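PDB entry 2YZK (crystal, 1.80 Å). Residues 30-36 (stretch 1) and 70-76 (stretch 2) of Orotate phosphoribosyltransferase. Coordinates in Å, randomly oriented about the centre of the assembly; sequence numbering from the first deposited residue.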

# COMPACT_ATOMS: atom_id res chain seq x y z
N ASP A 30 -2.50 -12.77 10.36
CA ASP A 30 -1.75 -12.01 9.37
C ASP A 30 -2.54 -11.90 8.08
O ASP A 30 -2.46 -12.76 7.20
N MSE A 31 -3.32 -10.83 7.97
CA MSE A 31 -4.16 -10.58 6.81
C MSE A 31 -3.35 -10.33 5.55
O MSE A 31 -3.86 -10.43 4.43
N ARG A 32 -2.07 -9.99 5.72
CA ARG A 32 -1.21 -9.72 4.58
C ARG A 32 -1.07 -10.95 3.69
O ARG A 32 -0.87 -10.83 2.48
N ARG A 33 -1.19 -12.13 4.28
CA ARG A 33 -1.06 -13.36 3.51
C ARG A 33 -2.15 -13.56 2.47
O ARG A 33 -2.02 -14.38 1.56
N LEU A 34 -3.24 -12.81 2.57
CA LEU A 34 -4.31 -12.93 1.59
C LEU A 34 -3.91 -12.26 0.27
O LEU A 34 -4.45 -12.58 -0.79
N LEU A 35 -2.97 -11.32 0.36
CA LEU A 35 -2.54 -10.57 -0.83
C LEU A 35 -1.81 -11.39 -1.87
O LEU A 35 -1.85 -11.07 -3.06
N GLY A 36 -1.15 -12.46 -1.44
CA GLY A 36 -0.40 -13.29 -2.37
C GLY A 36 -1.22 -14.28 -3.18
O GLY A 36 -0.65 -15.20 -3.77
N LEU A 70 -2.85 -0.29 3.68
CA LEU A 70 -2.59 0.38 2.41
C LEU A 70 -2.94 -0.40 1.14
O LEU A 70 -3.59 0.14 0.25
N PRO A 71 -2.51 -1.66 1.03
CA PRO A 71 -2.85 -2.39 -0.20
C PRO A 71 -4.36 -2.50 -0.37
O PRO A 71 -4.90 -2.36 -1.47
N TRP A 72 -5.05 -2.74 0.75
CA TRP A 72 -6.50 -2.87 0.73
C TRP A 72 -7.18 -1.58 0.30
O TRP A 72 -8.09 -1.60 -0.53
N ALA A 73 -6.72 -0.46 0.85
CA ALA A 73 -7.29 0.84 0.51
C ALA A 73 -7.04 1.16 -0.96
O ALA A 73 -7.94 1.64 -1.66
N ALA A 74 -5.83 0.88 -1.43
CA ALA A 74 -5.48 1.14 -2.82
C ALA A 74 -6.34 0.31 -3.77
O ALA A 74 -6.81 0.82 -4.79
N MSE A 75 -6.54 -0.96 -3.44
CA MSE A 75 -7.34 -1.83 -4.29
C MSE A 75 -8.81 -1.42 -4.29
O MSE A 75 -9.47 -1.48 -5.32
N LEU A 76 -9.31 -0.98 -3.13
CA LEU A 76 -10.70 -0.52 -3.04
C LEU A 76 -10.89 0.77 -3.83
O LEU A 76 -11.90 0.95 -4.52

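The contact between these two stretches is small and almost wholly apolar, and it is built around two side chains, Leu35 and Trp72. Stretch 2 is helical, and Pro71, Trp72 and Met75 lie on the side of the helix that meets stretch 1. The CA-to-CB bonds of Pro71 and Met75 point toward the partner. That of Trp72 runs sideways, but its rotamer (chi1 m, chi2 106°) swings the long indole across, so that the six-membered ring becomes the main bump on the helix.

The hollow that receives this ring is shaped by Met31, Leu34 and Leu35. Leu35 also leaves its backbone sideways, yet in the common m,t rotamer its forked end comes nearer to the helix. Leu35 CD2 sits over one face of the Trp72 indole, 3.9 Å from the six-membered ring centroid and 20° off the ring normal, a CH-pi contact; the closest approach is Leu35 CD2 to Trp72 CZ2, 3.6 Å. Leu35 CD2 also lies 4.3 Å from SE of Met75, a selenomethionine whose flexible m,t,p chain can mould itself to a neighbour. Leu35 CD1 lies 3.9 Å from Pro71 CB. A branched leucine suits this place because its compact, forked end fills the space between the ring face, Pro71 and Met75, with CD2 over the ring and both methyls close to the proline.

The edge of the indole is bordered by Leu34 (m,t), whose CA-to-CB bond points toward the helix and whose CB lies 3.9 Å from Trp72 CH2, and by the backbone: Met31 O is 3.7 Å from Trp72 CZ2. Met31 itself starts toward the helix, but its end leads away.

No hydrogen bond crosses the contact. Within stretch 1, Arg32, whose CA-to-CB bond points away from the helix, forms a salt bridge with Asp30 (Arg32 NE to Asp30 OD1, 2.8 Å); Arg33 NE is hydrogen-bonded elsewhere in the structure.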

# COMPACT_ATOMS: atom_id res chain seq x y z
CB ASP A 30 -0.39 -12.65 9.09
CG ASP A 30 0.51 -11.76 8.26
OD1 ASP A 30 0.05 -10.67 7.86
OD2 ASP A 30 1.68 -12.14 8.00
CB MSE A 31 -5.07 -9.39 7.10
CG MSE A 31 -6.55 -9.63 6.88
SE MSE A 31 -7.25 -11.11 7.67
CE MSE A 31 -6.37 -11.22 9.24
CB ARG A 32 0.17 -9.26 5.05
CG ARG A 32 0.16 -7.92 5.79
CD ARG A 32 1.53 -7.61 6.39
NE ARG A 32 1.97 -8.67 7.30
CZ ARG A 32 3.11 -8.67 7.97
NH1 ARG A 32 3.95 -7.65 7.85
NH2 ARG A 32 3.43 -9.69 8.76
CB ARG A 33 -0.97 -14.56 4.44
CG ARG A 33 0.27 -14.53 5.32
CD ARG A 33 0.34 -15.74 6.22
NE ARG A 33 0.68 -16.97 5.51
CZ ARG A 33 1.92 -17.31 5.16
NH1 ARG A 33 2.94 -16.52 5.46
NH2 ARG A 33 2.14 -18.46 4.53
CB LEU A 34 -5.59 -12.28 2.10
CG LEU A 34 -6.17 -12.82 3.41
CD1 LEU A 34 -7.49 -12.12 3.68
CD2 LEU A 34 -6.38 -14.32 3.31
CB LEU A 35 -1.66 -9.39 -0.40
CG LEU A 35 -2.36 -8.38 0.51
CD1 LEU A 35 -1.33 -7.40 1.08
CD2 LEU A 35 -3.43 -7.64 -0.28
CB LEU A 70 -1.14 0.88 2.37
CG LEU A 70 -0.79 1.85 1.24
CD1 LEU A 70 -1.83 2.95 1.12
CD2 LEU A 70 0.59 2.44 1.51
CB PRO A 71 -2.21 -3.75 0.00
CG PRO A 71 -1.02 -3.43 0.87
CD PRO A 71 -1.61 -2.47 1.87
CB TRP A 72 -7.01 -3.30 2.10
CG TRP A 72 -6.43 -4.60 2.53
CD1 TRP A 72 -5.47 -4.80 3.47
CD2 TRP A 72 -6.72 -5.89 1.96
NE1 TRP A 72 -5.14 -6.13 3.54
CE2 TRP A 72 -5.88 -6.82 2.62
CE3 TRP A 72 -7.59 -6.34 0.97
CZ2 TRP A 72 -5.90 -8.19 2.31
CZ3 TRP A 72 -7.61 -7.70 0.66
CH2 TRP A 72 -6.77 -8.61 1.33
CB ALA A 73 -6.67 1.93 1.38
CB ALA A 74 -4.00 0.86 -3.06
CB MSE A 75 -7.17 -3.29 -3.85
CG MSE A 75 -5.73 -3.77 -4.00
SE MSE A 75 -5.42 -5.41 -3.32
CE MSE A 75 -6.18 -6.39 -4.62
CB LEU A 76 -11.09 -0.27 -1.58
CG LEU A 76 -11.27 -1.51 -0.70
CD1 LEU A 76 -11.43 -1.07 0.75
CD2 LEU A 76 -12.49 -2.30 -1.18